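Local coordinates for penicillin-binding protein 2B (Streptococcus pneumoniae, PDB 2WAD) that probably cross-links peptide stems of adjacent glycan strands as a peptidoglycan transpeptidase of the elongasome, and binds penicillin, at residues E284-K289 against M293-N298; M88-L93 against Y176-L181; A203-I208 against I215-S220. All blocks are in the same frame, centred on the assembly; numbering follows the deposited sequence.

Contact 1: E284-K289 against M293-N298. Unlike the reference sequence in segment 293-298: Glu297 (reference Asp), Asn298 (reference Thr). With ZN (zinc ion), chain D.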
ATOM      1  N   GLU A 284      38.220   5.569  -2.558  1.00 43.62           N
ATOM      2  CA  GLU A 284      38.876   6.866  -2.615  1.00 44.32           C
ATOM      3  C   GLU A 284      39.957   6.851  -3.690  1.00 43.62           C
ATOM      4  O   GLU A 284      40.766   5.924  -3.763  1.00 44.65           O
ATOM      5  CB  GLU A 284      39.366   7.327  -1.239  1.00 45.66           C
ATOM      6  CG  GLU A 284      38.205   7.781  -0.359  1.00 53.37           C
ATOM      7  CD  GLU A 284      38.604   8.409   0.966  1.00 63.86           C
ATOM      8  OE1 GLU A 284      39.804   8.703   1.169  1.00 67.24           O
ATOM      9  OE2 GLU A 284      37.691   8.614   1.803  1.00 68.85           O
ATOM     10  N   ILE A 285      39.910   7.853  -4.564  1.00 41.58           N
ATOM     11  CA  ILE A 285      40.866   7.984  -5.647  1.00 40.39           C
ATOM     12  C   ILE A 285      41.941   8.980  -5.200  1.00 41.64           C
ATOM     13  O   ILE A 285      41.641  10.106  -4.791  1.00 40.08           O
ATOM     14  CB  ILE A 285      40.188   8.408  -6.973  1.00 40.35           C
ATOM     15  CG1 ILE A 285      39.356   7.259  -7.548  1.00 39.26           C
ATOM     16  CG2 ILE A 285      41.225   8.764  -8.034  1.00 38.78           C
ATOM     17  CD1 ILE A 285      37.994   7.151  -6.954  1.00 41.25           C
ATOM     18  N   HIS A 286      43.192   8.535  -5.247  1.00 41.66           N
ATOM     19  CA  HIS A 286      44.311   9.351  -4.787  1.00 43.90           C
ATOM     20  C   HIS A 286      44.957  10.065  -5.968  1.00 42.96           C
ATOM     21  O   HIS A 286      45.193   9.449  -7.007  1.00 43.99           O
ATOM     22  CB  HIS A 286      45.320   8.499  -4.006  1.00 44.62           C
ATOM     23  CG  HIS A 286      44.826   8.082  -2.655  1.00 50.36           C
ATOM     24  ND1 HIS A 286      44.142   6.904  -2.444  1.00 57.87           N
ATOM     25  CD2 HIS A 286      44.871   8.709  -1.455  1.00 54.86           C
ATOM     26  CE1 HIS A 286      43.793   6.817  -1.173  1.00 56.71           C
ATOM     27  NE2 HIS A 286      44.225   7.900  -0.550  1.00 59.88           N
ATOM     28  N   LEU A 287      45.220  11.361  -5.802  1.00 42.28           N
ATOM     29  CA  LEU A 287      45.701  12.223  -6.881  1.00 39.17           C
ATOM     30  C   LEU A 287      47.116  12.684  -6.586  1.00 39.56           C
ATOM     31  O   LEU A 287      47.469  12.822  -5.413  1.00 40.17           O
ATOM     32  CB  LEU A 287      44.783  13.444  -7.027  1.00 38.56           C
ATOM     33  CG  LEU A 287      43.283  13.114  -7.006  1.00 38.47           C
ATOM     34  CD1 LEU A 287      42.390  14.346  -6.971  1.00 38.51           C
ATOM     35  CD2 LEU A 287      42.888  12.214  -8.168  1.00 32.15           C
ATOM     36  N   ASP A 288      47.904  12.909  -7.642  1.00 35.45           N
ATOM     37  CA  ASP A 288      49.221  13.523  -7.535  1.00 34.58           C
ATOM     38  C   ASP A 288      49.093  15.035  -7.329  1.00 35.45           C
ATOM     39  O   ASP A 288      47.993  15.549  -7.177  1.00 33.89           O
ATOM     40  CB  ASP A 288      50.155  13.134  -8.706  1.00 30.84           C
ATOM     41  CG  ASP A 288      49.846  13.859 -10.020  1.00 24.21           C
ATOM     42  OD1 ASP A 288      48.836  14.595 -10.087  1.00 19.90           O
ATOM     43  OD2 ASP A 288      50.613  13.692 -11.003  1.00 13.16           O
ATOM     44  N   LYS A 289      50.213  15.746  -7.316  1.00 37.84           N
ATOM     45  CA  LYS A 289      50.195  17.168  -6.985  1.00 41.40           C
ATOM     46  C   LYS A 289      49.483  18.027  -8.026  1.00 43.09           C
ATOM     47  O   LYS A 289      49.093  19.160  -7.743  1.00 45.61           O
ATOM     48  CB  LYS A 289      51.620  17.680  -6.810  1.00 41.60           C
ATOM     49  CG  LYS A 289      52.279  18.063  -8.121  1.00 43.08           C
ATOM     50  CD  LYS A 289      53.775  17.927  -8.037  1.00 39.32           C
ATOM     51  CE  LYS A 289      54.166  16.465  -8.035  1.00 40.48           C
ATOM     52  NZ  LYS A 289      55.531  16.343  -8.604  1.00 46.02           N
ATOM     53  N   MET A 293      44.900  11.408 -11.391  1.00 31.07           N
ATOM     54  CA  MET A 293      44.675  10.115 -10.746  1.00 33.61           C
ATOM     55  C   MET A 293      45.958   9.291 -10.596  1.00 35.40           C
ATOM     56  O   MET A 293      46.753   9.164 -11.529  1.00 33.52           O
ATOM     57  CB  MET A 293      43.578   9.308 -11.446  1.00 32.67           C
ATOM     58  CG  MET A 293      43.734   7.803 -11.343  1.00 35.22           C
ATOM     59  SD  MET A 293      42.153   6.950 -11.496  1.00 50.37           S
ATOM     60  CE  MET A 293      41.513   7.565 -13.052  1.00 46.99           C
ATOM     61  N   GLU A 294      46.157   8.735  -9.405  1.00 38.51           N
ATOM     62  CA  GLU A 294      47.370   7.977  -9.110  1.00 42.62           C
ATOM     63  C   GLU A 294      47.077   6.588  -8.547  1.00 45.08           C
ATOM     64  O   GLU A 294      47.901   5.681  -8.678  1.00 45.23           O
ATOM     65  CB  GLU A 294      48.227   8.739  -8.102  1.00 41.17           C
ATOM     66  CG  GLU A 294      49.674   8.334  -8.114  1.00 47.01           C
ATOM     67  CD  GLU A 294      50.475   9.176  -7.151  1.00 51.17           C
ATOM     68  OE1 GLU A 294      49.941   9.432  -6.049  1.00 52.81           O
ATOM     69  OE2 GLU A 294      51.604   9.580  -7.509  1.00 47.57           O
ATOM     70  N   SER A 295      45.901   6.434  -7.937  1.00 46.60           N
ATOM     71  CA  SER A 295      45.632   5.320  -7.038  1.00 48.15           C
ATOM     72  C   SER A 295      44.129   5.157  -6.792  1.00 49.84           C
ATOM     73  O   SER A 295      43.385   6.142  -6.755  1.00 49.06           O
ATOM     74  CB  SER A 295      46.352   5.565  -5.708  1.00 48.37           C
ATOM     75  OG  SER A 295      46.614   4.357  -5.019  1.00 48.52           O
ATOM     76  N   VAL A 296      43.694   3.908  -6.630  1.00 50.81           N
ATOM     77  CA  VAL A 296      42.292   3.582  -6.387  1.00 52.80           C
ATOM     78  C   VAL A 296      42.195   2.783  -5.086  1.00 53.74           C
ATOM     79  O   VAL A 296      42.383   1.565  -5.080  1.00 52.66           O
ATOM     80  CB  VAL A 296      41.696   2.736  -7.540  1.00 53.08           C
ATOM     81  CG1 VAL A 296      40.274   2.327  -7.228  1.00 52.90           C
ATOM     82  CG2 VAL A 296      41.757   3.483  -8.865  1.00 55.04           C
ATOM     83  N   GLU A 297      41.917   3.472  -3.984  1.00 54.97           N
ATOM     84  CA  GLU A 297      41.821   2.838  -2.670  1.00 57.49           C
ATOM     85  C   GLU A 297      40.355   2.628  -2.249  1.00 58.38           C
ATOM     86  O   GLU A 297      39.596   3.582  -2.066  1.00 57.45           O
ATOM     87  CB  GLU A 297      42.592   3.663  -1.629  1.00 57.77           C
ATOM     88  CG  GLU A 297      42.512   3.159  -0.187  1.00 64.07           C
ATOM     89  CD  GLU A 297      42.428   4.277   0.859  1.00 68.34           C
ATOM     90  OE1 GLU A 297      42.824   4.029   2.018  1.00 67.76           O
ATOM     91  OE2 GLU A 297      41.958   5.396   0.549  1.00 68.77           O
ATOM     92  N   ASN A 298      39.949   1.371  -2.109  1.00 59.53           N
ATOM     93  CA  ASN A 298      38.582   1.061  -1.692  1.00 61.78           C
ATOM     94  C   ASN A 298      38.378   1.233  -0.187  1.00 61.94           C
ATOM     95  O   ASN A 298      39.314   1.097   0.604  1.00 63.47           O
ATOM     96  CB  ASN A 298      38.192  -0.352  -2.129  1.00 61.78           C
ATOM     97  CG  ASN A 298      39.153  -1.402  -1.610  1.00 64.49           C
ATOM     98  OD1 ASN A 298      39.482  -1.427  -0.422  1.00 65.95           O
ATOM     99  ND2 ASN A 298      39.616  -2.271  -2.503  1.00 63.49           N
TER
HETATM  100 ZN    ZN D 700      50.367  14.802 -12.562  1.00 61.36          ZN
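A beta hairpin with a classic bulge joins Ile285, His286 and Leu287 to Met293, Glu294 and Ser295, and its connecting loop carries a zinc site. Strands 282-287 and 293-298 run antiparallel, their local axes 152° apart, with 293-298 at the outer edge of a three-stranded sheet whose other outer strand is 51-55. Glu284 and Glu297 form a hydrogen-bonded pair; Glu297 N reaches Glu284 O at 2.7 Å. At the next such pair His286 N donates to Ser295 O, 2.8 Å away. The bulge lies here: His286 O takes the N-H of Glu294 at 2.7 Å, nearly in line with its C=O bond, and a weak, bent bond from Ser295 N as well, and one carbonyl thereby faces two residues.

On the face bearing His286, the ring turns its edge to Glu297 CB; chi1 of -72° swings it to that position, with CG pointing away from the carbonyl carbon. Small Ser295 suits the place beside it, bringing its CB to 3.5 Å from His286 CB. Glu284 and Glu297 lie side by side, pointing the same way, their carboxylate planes 76° apart, though the carboxylate end of Glu297 is less surely placed. Glu297 differs here from the reference aspartate.

Ile285, a beta-branched residue well suited to a strand, points to the opposite face, as does Val296. It is buried against Phe187 and Val54 and sets its CG2 4.0 Å from Met293 SD. Beyond the bulge the side chains of Leu287 and Met293 diverge, yet Leu287 CD2 comes to 3.8 Å from Met293 CA. Just past the strand, Asp288 supplies a carboxylate to zinc, which His290 and Asp292 also bind; the metal lies 1.9 Å from Asp288 OD2.

Contact 2: M88-L93 against Y176-L181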
ATOM      1  N   MET A  88      39.025  15.717 -18.179  1.00 37.95           N
ATOM      2  CA  MET A  88      38.302  15.914 -19.440  1.00 38.19           C
ATOM      3  C   MET A  88      37.692  17.301 -19.594  1.00 37.10           C
ATOM      4  O   MET A  88      36.845  17.689 -18.812  1.00 40.69           O
ATOM      5  CB  MET A  88      37.211  14.856 -19.585  1.00 36.22           C
ATOM      6  CG  MET A  88      37.778  13.491 -19.925  1.00 35.76           C
ATOM      7  SD  MET A  88      36.596  12.202 -19.600  1.00 41.14           S
ATOM      8  CE  MET A  88      37.437  10.798 -20.334  1.00 35.07           C
ATOM      9  N   THR A  89      38.135  18.056 -20.592  1.00 40.41           N
ATOM     10  CA  THR A  89      37.498  19.333 -20.899  1.00 39.90           C
ATOM     11  C   THR A  89      36.143  19.036 -21.546  1.00 41.99           C
ATOM     12  O   THR A  89      35.810  17.871 -21.789  1.00 41.46           O
ATOM     13  CB  THR A  89      38.345  20.196 -21.850  1.00 39.21           C
ATOM     14  OG1 THR A  89      38.636  19.458 -23.044  1.00 39.95           O
ATOM     15  CG2 THR A  89      39.656  20.650 -21.192  1.00 35.13           C
ATOM     16  N   ALA A  90      35.360  20.080 -21.814  1.00 41.50           N
ATOM     17  CA  ALA A  90      34.089  19.915 -22.515  1.00 41.64           C
ATOM     18  C   ALA A  90      34.374  19.503 -23.971  1.00 39.56           C
ATOM     19  O   ALA A  90      33.598  18.785 -24.602  1.00 36.16           O
ATOM     20  CB  ALA A  90      33.298  21.211 -22.469  1.00 40.02           C
ATOM     21  N   THR A  91      35.501  19.985 -24.478  1.00 36.94           N
ATOM     22  CA  THR A  91      35.989  19.633 -25.791  1.00 38.83           C
ATOM     23  C   THR A  91      36.420  18.159 -25.908  1.00 39.41           C
ATOM     24  O   THR A  91      36.053  17.479 -26.869  1.00 38.31           O
ATOM     25  CB  THR A  91      37.056  20.634 -26.211  1.00 39.51           C
ATOM     26  OG1 THR A  91      36.443  21.931 -26.234  1.00 42.44           O
ATOM     27  CG2 THR A  91      37.614  20.325 -27.604  1.00 39.99           C
ATOM     28  N   ASP A  92      37.170  17.657 -24.931  1.00 38.38           N
ATOM     29  CA  ASP A  92      37.430  16.220 -24.835  1.00 38.30           C
ATOM     30  C   ASP A  92      36.113  15.414 -24.789  1.00 39.40           C
ATOM     31  O   ASP A  92      36.022  14.295 -25.311  1.00 39.81           O
ATOM     32  CB  ASP A  92      38.301  15.886 -23.612  1.00 36.66           C
ATOM     33  CG  ASP A  92      39.660  16.590 -23.620  1.00 34.00           C
ATOM     34  OD1 ASP A  92      40.183  16.932 -24.696  1.00 30.82           O
ATOM     35  OD2 ASP A  92      40.228  16.816 -22.531  1.00 33.34           O
ATOM     36  N   LEU A  93      35.074  15.971 -24.181  1.00 36.49           N
ATOM     37  CA  LEU A  93      33.782  15.278 -24.175  1.00 37.99           C
ATOM     38  C   LEU A  93      33.098  15.209 -25.545  1.00 38.71           C
ATOM     39  O   LEU A  93      32.522  14.183 -25.915  1.00 39.07           O
ATOM     40  CB  LEU A  93      32.839  15.866 -23.124  1.00 37.22           C
ATOM     41  CG  LEU A  93      32.735  15.188 -21.747  1.00 40.84           C
ATOM     42  CD1 LEU A  93      33.938  14.349 -21.377  1.00 38.11           C
ATOM     43  CD2 LEU A  93      32.419  16.188 -20.630  1.00 41.34           C
ATOM     44  N   TYR A 176      23.100  15.278 -27.911  1.00 45.48           N
ATOM     45  CA  TYR A 176      22.496  14.306 -27.006  1.00 43.04           C
ATOM     46  C   TYR A 176      23.512  13.447 -26.254  1.00 41.91           C
ATOM     47  O   TYR A 176      23.419  13.275 -25.044  1.00 44.53           O
ATOM     48  CB  TYR A 176      21.504  13.422 -27.767  1.00 42.69           C
ATOM     49  CG  TYR A 176      20.839  12.385 -26.889  1.00 44.41           C
ATOM     50  CD1 TYR A 176      19.902  12.753 -25.931  1.00 45.81           C
ATOM     51  CD2 TYR A 176      21.163  11.042 -27.013  1.00 41.85           C
ATOM     52  CE1 TYR A 176      19.287  11.798 -25.127  1.00 46.91           C
ATOM     53  CE2 TYR A 176      20.576  10.085 -26.221  1.00 46.14           C
ATOM     54  CZ  TYR A 176      19.636  10.465 -25.285  1.00 49.64           C
ATOM     55  OH  TYR A 176      19.063   9.492 -24.508  1.00 52.10           O
ATOM     56  N   LEU A 177      24.469  12.887 -26.985  1.00 42.46           N
ATOM     57  CA  LEU A 177      25.537  12.067 -26.419  1.00 42.54           C
ATOM     58  C   LEU A 177      26.413  12.813 -25.412  1.00 43.64           C
ATOM     59  O   LEU A 177      26.601  12.329 -24.291  1.00 44.57           O
ATOM     60  CB  LEU A 177      26.387  11.435 -27.529  1.00 39.51           C
ATOM     61  CG  LEU A 177      25.698  10.236 -28.206  1.00 42.35           C
ATOM     62  CD1 LEU A 177      26.436   9.775 -29.453  1.00 45.03           C
ATOM     63  CD2 LEU A 177      25.395   9.046 -27.281  1.00 32.46           C
ATOM     64  N   PHE A 178      26.940  13.971 -25.810  1.00 42.10           N
ATOM     65  CA  PHE A 178      27.592  14.908 -24.889  1.00 42.49           C
ATOM     66  C   PHE A 178      26.845  15.079 -23.552  1.00 45.28           C
ATOM     67  O   PHE A 178      27.427  14.874 -22.481  1.00 42.40           O
ATOM     68  CB  PHE A 178      27.739  16.250 -25.590  1.00 42.33           C
ATOM     69  CG  PHE A 178      28.375  17.313 -24.747  1.00 42.49           C
ATOM     70  CD1 PHE A 178      29.721  17.590 -24.880  1.00 35.33           C
ATOM     71  CD2 PHE A 178      27.625  18.058 -23.852  1.00 41.38           C
ATOM     72  CE1 PHE A 178      30.321  18.575 -24.121  1.00 38.81           C
ATOM     73  CE2 PHE A 178      28.219  19.056 -23.093  1.00 38.39           C
ATOM     74  CZ  PHE A 178      29.577  19.309 -23.226  1.00 36.44           C
ATOM     75  N   SER A 179      25.554  15.418 -23.612  1.00 45.04           N
ATOM     76  CA  SER A 179      24.766  15.640 -22.396  1.00 46.58           C
ATOM     77  C   SER A 179      24.887  14.436 -21.455  1.00 46.71           C
ATOM     78  O   SER A 179      25.105  14.575 -20.249  1.00 47.38           O
ATOM     79  CB  SER A 179      23.296  15.955 -22.721  1.00 46.51           C
ATOM     80  OG  SER A 179      23.186  16.794 -23.863  1.00 50.94           O
ATOM     81  N   GLN A 180      24.763  13.240 -22.018  1.00 47.66           N
ATOM     82  CA  GLN A 180      24.943  12.009 -21.259  1.00 46.63           C
ATOM     83  C   GLN A 180      26.320  11.946 -20.587  1.00 46.71           C
ATOM     84  O   GLN A 180      26.408  11.640 -19.402  1.00 46.40           O
ATOM     85  CB  GLN A 180      24.773  10.810 -22.193  1.00 47.80           C
ATOM     86  CG  GLN A 180      23.406  10.701 -22.845  1.00 50.87           C
ATOM     87  CD  GLN A 180      22.375  10.190 -21.878  1.00 57.17           C
ATOM     88  OE1 GLN A 180      22.520   9.102 -21.313  1.00 60.63           O
ATOM     89  NE2 GLN A 180      21.331  10.982 -21.661  1.00 62.02           N
ATOM     90  N   LEU A 181      27.394  12.213 -21.334  1.00 44.42           N
ATOM     91  CA  LEU A 181      28.744  12.155 -20.763  1.00 43.64           C
ATOM     92  C   LEU A 181      28.962  13.234 -19.699  1.00 43.68           C
ATOM     93  O   LEU A 181      29.466  12.951 -18.606  1.00 43.27           O
ATOM     94  CB  LEU A 181      29.827  12.234 -21.848  1.00 43.22           C
ATOM     95  CG  LEU A 181      29.724  11.256 -23.024  1.00 42.00           C
ATOM     96  CD1 LEU A 181      30.619  11.701 -24.138  1.00 33.58           C
ATOM     97  CD2 LEU A 181      30.023   9.819 -22.621  1.00 36.83           C
TER
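Phe178 is the first residue of helix 169-182 within 176-181 to meet 88-93, and it does so with the edge of its ring. Its CG is trans to the backbone N (chi1 179°), which carries the ring out to the first turn of helix 90-100. There CE1 lies 3.3 Å from Ala90 O, with the oxygen in the plane of the ring, where the slightly positive aromatic C-H edge suits a carbonyl. Ala90 is small enough to let the ring come close, its CB 4.2 Å from Phe178 CZ. Leu93 CB approaches the same ring obliquely, 3.8 Å from CE1 of Phe178.

One turn on, Leu181 points at the other helix and slides past Leu93 in the opposite direction. Its CB lies 4.1 Å from Leu93 CG, while its CD1 lies 3.6 Å from Leu93 O. Both leucines are buried and also touch Phe82 of strand 72-83, which extends the apolar layer beneath the two helices.

The start of helix 90-100 is fixed within its own segment. Asp92 N donates to Thr89 OG1 at 3.0 Å, and Thr89 N donates in return to Asp92 OD2 at 3.1 Å, from above the carboxylate plane. This reciprocal pair is a capping box, with Thr89 as N-cap, and it closes off the N-terminal end of the helix against which Phe178 and Leu181 pack: a helix-helix contact with apolar side chains over a sheet.

Contact 3: A203-I208 against I215-S220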
ATOM      1  N   ALA A 203      29.533  -5.999 -29.662  1.00 47.97           N
ATOM      2  CA  ALA A 203      30.879  -6.566 -29.737  1.00 45.84           C
ATOM      3  C   ALA A 203      31.847  -5.802 -30.640  1.00 45.88           C
ATOM      4  O   ALA A 203      33.050  -6.049 -30.593  1.00 45.61           O
ATOM      5  CB  ALA A 203      30.841  -8.046 -30.110  1.00 46.49           C
ATOM      6  N   VAL A 204      31.331  -4.894 -31.466  1.00 44.72           N
ATOM      7  CA  VAL A 204      32.167  -3.944 -32.198  1.00 42.35           C
ATOM      8  C   VAL A 204      32.637  -2.822 -31.263  1.00 41.36           C
ATOM      9  O   VAL A 204      33.803  -2.432 -31.318  1.00 40.75           O
ATOM     10  CB  VAL A 204      31.445  -3.332 -33.428  1.00 41.66           C
ATOM     11  CG1 VAL A 204      32.287  -2.237 -34.047  1.00 41.21           C
ATOM     12  CG2 VAL A 204      31.120  -4.398 -34.468  1.00 43.09           C
ATOM     13  N   ILE A 205      31.748  -2.308 -30.415  1.00 40.41           N
ATOM     14  CA  ILE A 205      32.149  -1.322 -29.406  1.00 41.59           C
ATOM     15  C   ILE A 205      33.199  -1.890 -28.451  1.00 44.05           C
ATOM     16  O   ILE A 205      34.211  -1.239 -28.162  1.00 45.28           O
ATOM     17  CB  ILE A 205      30.964  -0.761 -28.590  1.00 40.66           C
ATOM     18  CG1 ILE A 205      30.062   0.075 -29.493  1.00 39.56           C
ATOM     19  CG2 ILE A 205      31.486   0.123 -27.445  1.00 36.54           C
ATOM     20  CD1 ILE A 205      28.648   0.199 -29.008  1.00 31.66           C
ATOM     21  N   ALA A 206      32.944  -3.101 -27.963  1.00 44.41           N
ATOM     22  CA  ALA A 206      33.904  -3.813 -27.123  1.00 47.04           C
ATOM     23  C   ALA A 206      35.281  -3.897 -27.790  1.00 47.43           C
ATOM     24  O   ALA A 206      36.306  -3.906 -27.112  1.00 47.06           O
ATOM     25  CB  ALA A 206      33.381  -5.214 -26.792  1.00 47.90           C
ATOM     26  N   SER A 207      35.305  -3.947 -29.119  1.00 48.14           N
ATOM     27  CA  SER A 207      36.557  -4.115 -29.850  1.00 48.46           C
ATOM     28  C   SER A 207      37.333  -2.820 -30.121  1.00 48.32           C
ATOM     29  O   SER A 207      38.536  -2.865 -30.389  1.00 49.44           O
ATOM     30  CB  SER A 207      36.318  -4.857 -31.165  1.00 48.55           C
ATOM     31  OG  SER A 207      35.761  -3.982 -32.134  1.00 51.59           O
ATOM     32  N   ILE A 208      36.677  -1.666 -30.080  1.00 47.08           N
ATOM     33  CA  ILE A 208      37.412  -0.425 -30.298  1.00 46.28           C
ATOM     34  C   ILE A 208      37.301   0.582 -29.159  1.00 44.62           C
ATOM     35  O   ILE A 208      37.801   1.703 -29.284  1.00 42.85           O
ATOM     36  CB  ILE A 208      37.074   0.259 -31.651  1.00 48.55           C
ATOM     37  CG1 ILE A 208      35.741   1.005 -31.595  1.00 48.81           C
ATOM     38  CG2 ILE A 208      37.167  -0.711 -32.839  1.00 51.54           C
ATOM     39  CD1 ILE A 208      34.551   0.148 -31.758  1.00 53.72           C
ATOM     40  N   ILE A 215      35.180   5.072 -22.009  1.00 33.52           N
ATOM     41  CA  ILE A 215      34.078   4.282 -22.557  1.00 33.13           C
ATOM     42  C   ILE A 215      34.341   2.781 -22.530  1.00 32.75           C
ATOM     43  O   ILE A 215      35.425   2.319 -22.865  1.00 31.46           O
ATOM     44  CB  ILE A 215      33.677   4.728 -23.975  1.00 33.62           C
ATOM     45  CG1 ILE A 215      33.007   6.102 -23.915  1.00 27.50           C
ATOM     46  CG2 ILE A 215      32.726   3.695 -24.598  1.00 31.85           C
ATOM     47  CD1 ILE A 215      31.578   6.029 -23.407  1.00 27.29           C
ATOM     48  N   SER A 216      33.330   2.023 -22.130  1.00 31.83           N
ATOM     49  CA  SER A 216      33.466   0.577 -22.110  1.00 33.70           C
ATOM     50  C   SER A 216      32.070  -0.044 -22.136  1.00 32.66           C
ATOM     51  O   SER A 216      31.074   0.633 -21.889  1.00 33.13           O
ATOM     52  CB  SER A 216      34.240   0.122 -20.868  1.00 33.89           C
ATOM     53  OG  SER A 216      33.367  -0.036 -19.753  1.00 33.07           O
ATOM     54  N   ILE A 217      32.001  -1.328 -22.472  1.00 34.10           N
ATOM     55  CA  ILE A 217      30.755  -2.079 -22.330  1.00 35.18           C
ATOM     56  C   ILE A 217      30.763  -2.710 -20.945  1.00 36.86           C
ATOM     57  O   ILE A 217      31.796  -3.182 -20.485  1.00 38.72           O
ATOM     58  CB  ILE A 217      30.634  -3.187 -23.409  1.00 35.22           C
ATOM     59  CG1 ILE A 217      30.526  -2.590 -24.819  1.00 30.04           C
ATOM     60  CG2 ILE A 217      29.463  -4.110 -23.115  1.00 32.41           C
ATOM     61  CD1 ILE A 217      29.207  -1.882 -25.093  1.00 27.97           C
ATOM     62  N   SER A 218      29.625  -2.678 -20.264  1.00 41.80           N
ATOM     63  CA  SER A 218      29.421  -3.475 -19.058  1.00 43.31           C
ATOM     64  C   SER A 218      27.939  -3.806 -18.909  1.00 45.23           C
ATOM     65  O   SER A 218      27.128  -3.506 -19.790  1.00 44.78           O
ATOM     66  CB  SER A 218      29.982  -2.772 -17.816  1.00 42.96           C
ATOM     67  OG  SER A 218      29.195  -1.654 -17.453  1.00 40.83           O
ATOM     68  N   THR A 219      27.592  -4.432 -17.792  1.00 47.91           N
ATOM     69  CA  THR A 219      26.240  -4.938 -17.579  1.00 50.24           C
ATOM     70  C   THR A 219      25.548  -4.147 -16.481  1.00 49.82           C
ATOM     71  O   THR A 219      26.182  -3.821 -15.487  1.00 50.60           O
ATOM     72  CB  THR A 219      26.283  -6.404 -17.114  1.00 51.92           C
ATOM     73  OG1 THR A 219      26.595  -6.436 -15.716  1.00 55.49           O
ATOM     74  CG2 THR A 219      27.330  -7.207 -17.895  1.00 48.64           C
ATOM     75  N   SER A 220      24.263  -3.849 -16.664  1.00 51.19           N
ATOM     76  CA  SER A 220      23.439  -3.149 -15.673  1.00 52.85           C
ATOM     77  C   SER A 220      22.222  -3.996 -15.234  1.00 54.05           C
ATOM     78  O   SER A 220      22.287  -5.224 -15.294  1.00 53.25           O
ATOM     79  CB  SER A 220      22.998  -1.806 -16.258  1.00 53.49           C
ATOM     80  OG  SER A 220      22.358  -0.988 -15.292  1.00 53.49           O
TER
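Ile217 gives up the most surface here and meets Ile205 and Ala206 together, a strand side chain set against one turn of a helix. CD1 and CG1 share the touching: CD1 of Ile217 is 3.8 Å from CG2 of Ile205 and 4.1 Å from the Ile205 CB, while CG1 of Ile217 lies near both Ile205 CG2 and the backbone N of Ala206. The two isoleucine side chains cross at about a right angle, so the CG1-CD1 arm of Ile217 passes across the CG2 methyl of Ile205. In Ile217 the chi1 of -65° turns CG1 away from the carbonyl carbon, and chi2 of -70° then bends CD1 round to the helix. No hydrogen bond spans the two segments.

Ile205, which is buried, directs its side chain to the strand. The CG2 branch takes the contact, while the CG1 branch turns elsewhere; the residue also touches Tyr103. A branched aliphatic side chain suits this place because its two arms can fill two directions at once.

Helix 199-208 and strand 215-225 follow one another in the chain, joined by a short loop, and lie within the dimerisation-domain family region. The strand is an outer member of a three-stranded antiparallel sheet whose middle strand is 72-83. Backbone bonds tie Ser216 to Ser81 and Ser218 to Val79 along that neighbour, and Ile217 also touches Gln78.

Ala206 completes the contact at its more exposed side. With a lone methyl it leaves the backbone accessible: Ile217 CG1 lies 4.0 Å from Ala206 N, closer than the 4.4 Å that separates CG1 of Ile217 from CB of Ala206.

How the contacts relate
All three contacts fall within the dimerisation-domain family region and follow one another along the chain in the order 2, 3, 1. Contacts 2 and 3 are neighbours, their centres 18 Å apart, and they touch where Leu181 CD2 meets Ile215 CD1 at 4.2 Å; Phe82 of strand 72-83 lies against both of these residues, so one sheet links the two. Contact 1 stands apart, with nearest atoms about 9 Å from contact 2 and about 11 Å from contact 3. It alone holds a zinc ligand, Asp288. All three centres lie on the same side of the chain's centre, 40 to 45 Å from it, and away from the transpeptidase active site, where Ser386 is the probable acyl-ester serine.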